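Long-range contacts in salmonella typhimurium DB7155 bacteriophage DET7 tailspike (Bacteriophage, PDB 2V5I), which probably binds and hydrolyses the O-antigen of its Salmonella host, serving as the receptor-binding protein of the phage: residues W109-A114 with N331-G336; G343-N348 with N365-N370. One frame throughout, in Å; residues are numbered along the deposited sequence.

Interaction 2 and the turn 331-336 of interaction 1 are parts of the right-handed parallel beta-helix of the trimeric P22-type tailspike. Residues 109-114, the other half of interaction 1, belong to an insertion between strands 85-92 and 156-161 that packs on this helix, here against the turn that links strand 323-330 with strand 335-342. Interaction 2 pairs consecutive rungs, and its first segment begins directly after strand 335-342; the chain thus runs out of one contact, along that strand and into the other. Their centres are 28 Å apart and their nearest atoms about 11 Å, so they do not touch. Interaction 1 stays within one subunit, whereas interaction 2 faces the two other copies in the trimer.

Interaction 1: residues W109-A114 with N331-G336; sequences WITDAA and NSLGVG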
ATOM      1  N   TRP A 109      11.144 -25.936   4.441  1.00 12.66           N
ATOM      2  CA  TRP A 109      11.963 -25.921   5.661  1.00 11.67           C
ATOM      3  C   TRP A 109      12.259 -27.351   6.090  1.00 12.92           C
ATOM      4  O   TRP A 109      11.371 -28.230   6.052  1.00 11.91           O
ATOM      5  CB  TRP A 109      11.200 -25.203   6.789  1.00 11.89           C
ATOM      6  CG  TRP A 109      11.165 -23.706   6.691  1.00  8.54           C
ATOM      7  CD1 TRP A 109      10.077 -22.913   6.441  1.00 11.87           C
ATOM      8  CD2 TRP A 109      12.255 -22.842   6.958  1.00  7.63           C
ATOM      9  NE1 TRP A 109      10.468 -21.587   6.451  1.00 12.47           N
ATOM     10  CE2 TRP A 109      11.796 -21.506   6.758  1.00 10.03           C
ATOM     11  CE3 TRP A 109      13.592 -23.055   7.255  1.00  8.58           C
ATOM     12  CZ2 TRP A 109      12.637 -20.389   6.938  1.00  9.19           C
ATOM     13  CZ3 TRP A 109      14.434 -21.968   7.469  1.00  8.36           C
ATOM     14  CH2 TRP A 109      13.934 -20.625   7.276  1.00  9.94           C
ATOM     15  N   ILE A 110      13.487 -27.563   6.545  1.00 12.70           N
ATOM     16  CA  ILE A 110      13.883 -28.783   7.283  1.00 13.14           C
ATOM     17  C   ILE A 110      13.983 -28.399   8.730  1.00 13.80           C
ATOM     18  O   ILE A 110      14.782 -27.524   9.099  1.00 15.18           O
ATOM     19  CB  ILE A 110      15.237 -29.311   6.786  1.00 14.26           C
ATOM     20  CG1 ILE A 110      15.193 -29.548   5.281  1.00 13.84           C
ATOM     21  CG2 ILE A 110      15.637 -30.574   7.520  1.00 16.63           C
ATOM     22  CD1 ILE A 110      16.540 -29.972   4.620  1.00 15.28           C
ATOM     23  N   THR A 111      13.199 -29.079   9.569  1.00 15.36           N
ATOM     24  CA  THR A 111      13.156 -28.714  10.994  1.00 17.42           C
ATOM     25  C   THR A 111      13.709 -29.781  11.947  1.00 17.99           C
ATOM     26  O   THR A 111      14.037 -29.464  13.089  1.00 19.16           O
ATOM     27  CB  THR A 111      11.720 -28.349  11.429  1.00 17.69           C
ATOM     28  OG1 THR A 111      10.873 -29.486  11.228  1.00 20.90           O
ATOM     29  CG2 THR A 111      11.212 -27.152  10.611  1.00 20.31           C
ATOM     30  N   ASP A 112      13.838 -31.011  11.456  1.00 19.11           N
ATOM     31  CA  ASP A 112      14.330 -32.117  12.278  1.00 22.04           C
ATOM     32  C   ASP A 112      15.848 -32.030  12.427  1.00 21.02           C
ATOM     33  O   ASP A 112      16.571 -31.963  11.422  1.00 21.22           O
ATOM     34  CB  ASP A 112      13.964 -33.434  11.643  1.00 21.52           C
ATOM     35  CG  ASP A 112      14.530 -34.609  12.403  1.00 31.09           C
ATOM     36  OD1 ASP A 112      13.899 -35.011  13.413  1.00 40.45           O
ATOM     37  OD2 ASP A 112      15.615 -35.121  12.014  1.00 33.12           O
ATOM     38  N   ALA A 113      16.317 -32.023  13.667  1.00 22.10           N
ATOM     39  CA  ALA A 113      17.753 -31.820  13.986  1.00 20.93           C
ATOM     40  C   ALA A 113      18.664 -32.764  13.215  1.00 21.22           C
ATOM     41  O   ALA A 113      19.682 -32.321  12.686  1.00 19.70           O
ATOM     42  CB  ALA A 113      18.006 -31.988  15.457  1.00 23.63           C
ATOM     43  N   ALA A 114      18.314 -34.051  13.123  1.00 21.98           N
ATOM     44  CA  ALA A 114      19.184 -34.987  12.433  1.00 19.85           C
ATOM     45  C   ALA A 114      19.251 -34.705  10.929  1.00 19.90           C
ATOM     46  O   ALA A 114      20.314 -34.826  10.311  1.00 19.18           O
ATOM     47  CB  ALA A 114      18.746 -36.429  12.695  1.00 23.05           C
ATOM     48  N   ASN A 331       7.106 -16.674   4.586  1.00  9.63           N
ATOM     49  CA  ASN A 331       7.800 -17.930   4.892  1.00  9.62           C
ATOM     50  C   ASN A 331       8.799 -17.868   6.053  1.00 11.44           C
ATOM     51  O   ASN A 331       9.742 -18.629   6.088  1.00  9.99           O
ATOM     52  CB  ASN A 331       8.447 -18.530   3.644  1.00 11.27           C
ATOM     53  CG  ASN A 331       8.744 -19.995   3.798  1.00 16.48           C
ATOM     54  OD1 ASN A 331       7.929 -20.751   4.387  1.00 16.71           O
ATOM     55  ND2 ASN A 331       9.867 -20.451   3.205  1.00 16.68           N
ATOM     56  N   SER A 332       8.552 -17.039   7.051  1.00  8.86           N
ATOM     57  CA  SER A 332       9.389 -17.019   8.265  1.00 10.13           C
ATOM     58  C   SER A 332       9.173 -18.298   9.069  1.00 10.30           C
ATOM     59  O   SER A 332       8.106 -18.871   9.080  1.00 10.21           O
ATOM     60  CB  SER A 332       9.112 -15.785   9.137  1.00 12.42           C
ATOM     61  OG  SER A 332       7.737 -15.742   9.485  1.00 12.25           O
ATOM     62  N   LEU A 333      10.238 -18.799   9.666  1.00 10.28           N
ATOM     63  CA  LEU A 333      10.125 -19.958  10.557  1.00  9.81           C
ATOM     64  C   LEU A 333       9.785 -19.562  11.992  1.00 12.01           C
ATOM     65  O   LEU A 333       9.178 -20.379  12.718  1.00 14.81           O
ATOM     66  CB  LEU A 333      11.377 -20.816  10.443  1.00  9.88           C
ATOM     67  CG  LEU A 333      11.362 -22.149  11.175  1.00 10.99           C
ATOM     68  CD1 LEU A 333      10.296 -23.091  10.695  1.00 12.09           C
ATOM     69  CD2 LEU A 333      12.727 -22.834  11.038  1.00 12.00           C
ATOM     70  N   GLY A 334      10.174 -18.356  12.434  1.00 11.50           N
ATOM     71  CA  GLY A 334       9.912 -17.799  13.735  1.00 13.00           C
ATOM     72  C   GLY A 334       8.610 -17.030  13.783  1.00 15.66           C
ATOM     73  O   GLY A 334       7.536 -17.642  13.905  1.00 17.11           O
ATOM     74  N   VAL A 335       8.682 -15.706  13.794  1.00 11.99           N
ATOM     75  CA  VAL A 335       7.509 -14.828  13.787  1.00 11.50           C
ATOM     76  C   VAL A 335       7.658 -13.847  12.597  1.00 10.68           C
ATOM     77  O   VAL A 335       8.728 -13.222  12.477  1.00 12.21           O
ATOM     78  CB  VAL A 335       7.469 -13.997  15.059  1.00 12.65           C
ATOM     79  CG1 VAL A 335       6.282 -13.069  15.075  1.00 16.41           C
ATOM     80  CG2 VAL A 335       7.364 -14.893  16.245  1.00 13.54           C
ATOM     81  N   GLY A 336       6.623 -13.597  11.814  1.00  9.06           N
ATOM     82  CA  GLY A 336       6.806 -12.680  10.712  1.00  8.93           C
ATOM     83  C   GLY A 336       7.221 -11.274  11.124  1.00 10.11           C
ATOM     84  O   GLY A 336       8.220 -10.738  10.618  1.00 10.74           O
TER
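Trp109 meets the turn at 331-336 in two ways, through its indole N-H and through one ring face. NE1 donates to the backbone O of Asn331 over 3.1 Å, and the acceptor lies in the ring plane. The bond is bent, with 146° at the hydrogen, and the donor is tilted from the carbonyl plane. Over the face lies Leu333, whose CB stands 3.9 Å from the centroid of the six-membered ring, a CH-pi contact. Leu333 holds CG anti to its backbone N (chi1 -173°), which places CG above the five-membered ring. The two methyls of Leu333 spread the cover: CD2 lies 3.9 Å from CE3 of Trp109, while CD1 comes near CG. CD1 also reaches Thr111, at 4.2 Å from its CG2, so one methyl touches both residues.

The amide of Asn331 slides past the pyrrole side of the indole with the two planes 44° apart, its OD1 3.7 Å from CD1 of Trp109. Second-shell bonds fix that amide, OD1 to the hydroxyl of Tyr378 and ND2 to that of Ser284. Backbone bonds from Leu333 to Pro285 and from Gly334 to Trp287 tie the turn to the preceding coil.

Val286 and Tyr378 also touch the indole, and its ring meets that of Trp103. Beyond the contact, Asp112 caps the N-terminus of helix 113-117 through OD2 and Leu115 N, while 331-336 passes from strand 323-330 into strand 335-342, packing a protruding excursion against a beta-helix turn.

Interaction 2: residues G343-N348 with N365-N370; sequences GGYVSN and NRVFSN
The carbonyl O of Gly343 takes two N-H groups from Arg366: NE at 2.7 Å, nearly straight at 169°, and NH2 in a weak bond. This oxygen lies close to the guanidinium plane. Arg366 bends at chi3 (-66°), turning NE toward it, and NH2 is also bound to Asn320 OD1.

From there the backbones pair as nearly parallel strands, their axes 4.8 Å apart. Four bonds join them, from Val367 N to Gly344 O, Val346 N to Val367 O, Ser369 N to Val346 O and Asn348 N to Ser369 O. Water 1 donates to Gly344 O and Asn365 O; water 2 donates to Val346 O and accepts from Ser369 OG. Val346 and Phe368 lie side by side on one face, CB to CD2 3.8 Å; Tyr345 and Val367 do likewise on the other, CD2 to CB 3.7 Å. At the corner, Asn370 ND2 donates to Asn348 OD1 over 2.8 Å, linking asparagines of successive rungs, their amide planes 82° apart.

Phe368 packs inward on Met339 of strand 335-342 and Met359 of strand 357-364. Tyr345 OH bonds Asp375 of the second subunit; at the corner, Asn370 packs on Asn370 of the third, setting these beta-helix rungs at the trimer interface.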
ATOM      1  N   GLY A 343       2.688   3.238  22.565  1.00 10.95           N
ATOM      2  CA  GLY A 343       2.478   4.323  21.656  1.00 11.02           C
ATOM      3  C   GLY A 343       2.676   3.892  20.230  1.00 12.89           C
ATOM      4  O   GLY A 343       2.996   2.732  19.932  1.00 15.40           O
ATOM      5  N   GLY A 344       2.457   4.823  19.332  1.00 10.84           N
ATOM      6  CA  GLY A 344       2.856   4.630  17.952  1.00 12.15           C
ATOM      7  C   GLY A 344       1.812   4.016  17.015  1.00 11.24           C
ATOM      8  O   GLY A 344       0.693   3.701  17.410  1.00  9.05           O
ATOM      9  N   TYR A 345       2.254   3.904  15.753  1.00 11.27           N
ATOM     10  CA  TYR A 345       1.423   3.507  14.596  1.00 11.00           C
ATOM     11  C   TYR A 345       2.146   2.476  13.758  1.00 11.68           C
ATOM     12  O   TYR A 345       3.379   2.553  13.588  1.00 13.94           O
ATOM     13  CB  TYR A 345       1.060   4.743  13.755  1.00 11.29           C
ATOM     14  CG  TYR A 345       0.166   5.705  14.522  1.00 10.33           C
ATOM     15  CD1 TYR A 345       0.702   6.616  15.410  1.00  8.62           C
ATOM     16  CD2 TYR A 345      -1.204   5.615  14.477  1.00 10.70           C
ATOM     17  CE1 TYR A 345      -0.114   7.459  16.173  1.00  9.32           C
ATOM     18  CE2 TYR A 345      -2.024   6.460  15.210  1.00  8.48           C
ATOM     19  CZ  TYR A 345      -1.441   7.331  16.152  1.00  8.12           C
ATOM     20  OH  TYR A 345      -2.222   8.163  16.900  1.00 12.83           O
ATOM     21  N   VAL A 346       1.405   1.518  13.215  1.00  9.74           N
ATOM     22  CA  VAL A 346       1.939   0.525  12.275  1.00 10.11           C
ATOM     23  C   VAL A 346       0.891   0.459  11.157  1.00 10.84           C
ATOM     24  O   VAL A 346      -0.299   0.434  11.438  1.00 11.30           O
ATOM     25  CB  VAL A 346       2.024  -0.842  12.934  1.00 12.98           C
ATOM     26  CG1 VAL A 346       2.416  -1.891  11.939  1.00 14.34           C
ATOM     27  CG2 VAL A 346       2.997  -0.788  14.047  1.00 17.11           C
ATOM     28  N   SER A 347       1.309   0.590   9.888  1.00 10.18           N
ATOM     29  CA  SER A 347       0.354   0.562   8.788  1.00 10.18           C
ATOM     30  C   SER A 347       0.848  -0.210   7.579  1.00  9.92           C
ATOM     31  O   SER A 347       2.039  -0.319   7.313  1.00 10.25           O
ATOM     32  CB  SER A 347       0.026   1.985   8.273  1.00 12.44           C
ATOM     33  OG  SER A 347       1.227   2.721   7.992  1.00 16.46           O
ATOM     34  N   ASN A 348      -0.108  -0.799   6.875  1.00 11.09           N
ATOM     35  CA  ASN A 348       0.163  -1.350   5.580  1.00 11.21           C
ATOM     36  C   ASN A 348       1.220  -2.448   5.658  1.00 12.38           C
ATOM     37  O   ASN A 348       2.287  -2.391   5.024  1.00 13.70           O
ATOM     38  CB  ASN A 348       0.523  -0.247   4.577  1.00 11.10           C
ATOM     39  CG  ASN A 348      -0.476   0.924   4.611  1.00 17.14           C
ATOM     40  OD1 ASN A 348      -1.699   0.745   4.805  1.00 21.43           O
ATOM     41  ND2 ASN A 348       0.052   2.133   4.503  1.00 23.47           N
ATOM     42  N   ASN A 365      -1.075   0.535  23.783  1.00 11.89           N
ATOM     43  CA  ASN A 365      -1.488   1.836  23.218  1.00 11.26           C
ATOM     44  C   ASN A 365      -0.914   2.125  21.835  1.00  9.81           C
ATOM     45  O   ASN A 365      -0.476   3.271  21.524  1.00 12.92           O
ATOM     46  CB  ASN A 365      -1.129   2.990  24.163  1.00 12.97           C
ATOM     47  CG  ASN A 365      -1.817   4.331  23.772  1.00 18.34           C
ATOM     48  OD1 ASN A 365      -3.030   4.364  23.523  1.00 21.93           O
ATOM     49  ND2 ASN A 365      -1.054   5.424  23.771  1.00 22.59           N
ATOM     50  N   ARG A 366      -0.923   1.055  21.019  1.00 10.43           N
ATOM     51  CA  ARG A 366      -0.459   1.160  19.627  1.00  8.11           C
ATOM     52  C   ARG A 366      -1.609   0.910  18.678  1.00  9.74           C
ATOM     53  O   ARG A 366      -2.514   0.161  18.980  1.00 11.34           O
ATOM     54  CB  ARG A 366       0.627   0.106  19.374  1.00  9.33           C
ATOM     55  CG  ARG A 366       1.340   0.190  18.008  1.00  8.27           C
ATOM     56  CD  ARG A 366       2.734  -0.470  18.020  1.00  8.25           C
ATOM     57  NE  ARG A 366       3.676   0.281  18.906  1.00  7.94           N
ATOM     58  CZ  ARG A 366       4.902  -0.043  19.210  1.00 11.27           C
ATOM     59  NH1 ARG A 366       5.454  -1.085  18.673  1.00 10.25           N
ATOM     60  NH2 ARG A 366       5.571   0.756  20.038  1.00 10.99           N
ATOM     61  N   VAL A 367      -1.547   1.563  17.520  1.00  8.62           N
ATOM     62  CA  VAL A 367      -2.568   1.430  16.456  1.00 10.14           C
ATOM     63  C   VAL A 367      -1.972   0.673  15.280  1.00 10.55           C
ATOM     64  O   VAL A 367      -0.945   1.044  14.783  1.00 11.22           O
ATOM     65  CB  VAL A 367      -3.091   2.801  15.967  1.00 13.41           C
ATOM     66  CG1 VAL A 367      -4.212   2.588  14.913  1.00 13.36           C
ATOM     67  CG2 VAL A 367      -3.631   3.615  17.126  1.00 15.49           C
ATOM     68  N   PHE A 368      -2.732  -0.309  14.771  1.00  8.59           N
ATOM     69  CA  PHE A 368      -2.380  -1.120  13.616  1.00 10.42           C
ATOM     70  C   PHE A 368      -3.470  -0.910  12.563  1.00  9.73           C
ATOM     71  O   PHE A 368      -4.653  -1.090  12.902  1.00 12.16           O
ATOM     72  CB  PHE A 368      -2.374  -2.594  14.005  1.00 10.15           C
ATOM     73  CG  PHE A 368      -1.368  -2.930  15.058  1.00 11.08           C
ATOM     74  CD1 PHE A 368      -1.692  -2.840  16.398  1.00 10.34           C
ATOM     75  CD2 PHE A 368      -0.125  -3.431  14.685  1.00 11.87           C
ATOM     76  CE1 PHE A 368      -0.737  -3.150  17.385  1.00 11.29           C
ATOM     77  CE2 PHE A 368       0.828  -3.706  15.656  1.00 12.65           C
ATOM     78  CZ  PHE A 368       0.510  -3.620  16.991  1.00 12.51           C
ATOM     79  N   SER A 369      -3.145  -0.417  11.351  1.00  9.04           N
ATOM     80  CA  SER A 369      -4.166  -0.172  10.343  1.00 12.09           C
ATOM     81  C   SER A 369      -3.757  -0.852   9.036  1.00 10.97           C
ATOM     82  O   SER A 369      -2.583  -0.810   8.650  1.00 11.13           O
ATOM     83  CB  SER A 369      -4.400   1.319  10.125  1.00 13.60           C
ATOM     84  OG  SER A 369      -4.636   1.993  11.372  1.00 16.37           O
ATOM     85  N   ASN A 370      -4.727  -1.465   8.365  1.00 10.99           N
ATOM     86  CA  ASN A 370      -4.545  -2.005   7.018  1.00 11.45           C
ATOM     87  C   ASN A 370      -3.495  -3.111   7.006  1.00 11.25           C
ATOM     88  O   ASN A 370      -2.427  -3.007   6.410  1.00 13.61           O
ATOM     89  CB  ASN A 370      -4.185  -0.918   6.011  1.00 12.27           C
ATOM     90  CG  ASN A 370      -4.467  -1.336   4.602  1.00 19.92           C
ATOM     91  OD1 ASN A 370      -5.359  -2.159   4.360  1.00 23.22           O
ATOM     92  ND2 ASN A 370      -3.688  -0.814   3.660  1.00 22.76           N
TER
HETATM   93  O   HOH W   1      -0.829   4.859  19.452  1.00 12.46           O
HETATM   94  O   HOH W   2      -1.995   2.880  11.899  1.00 13.37           O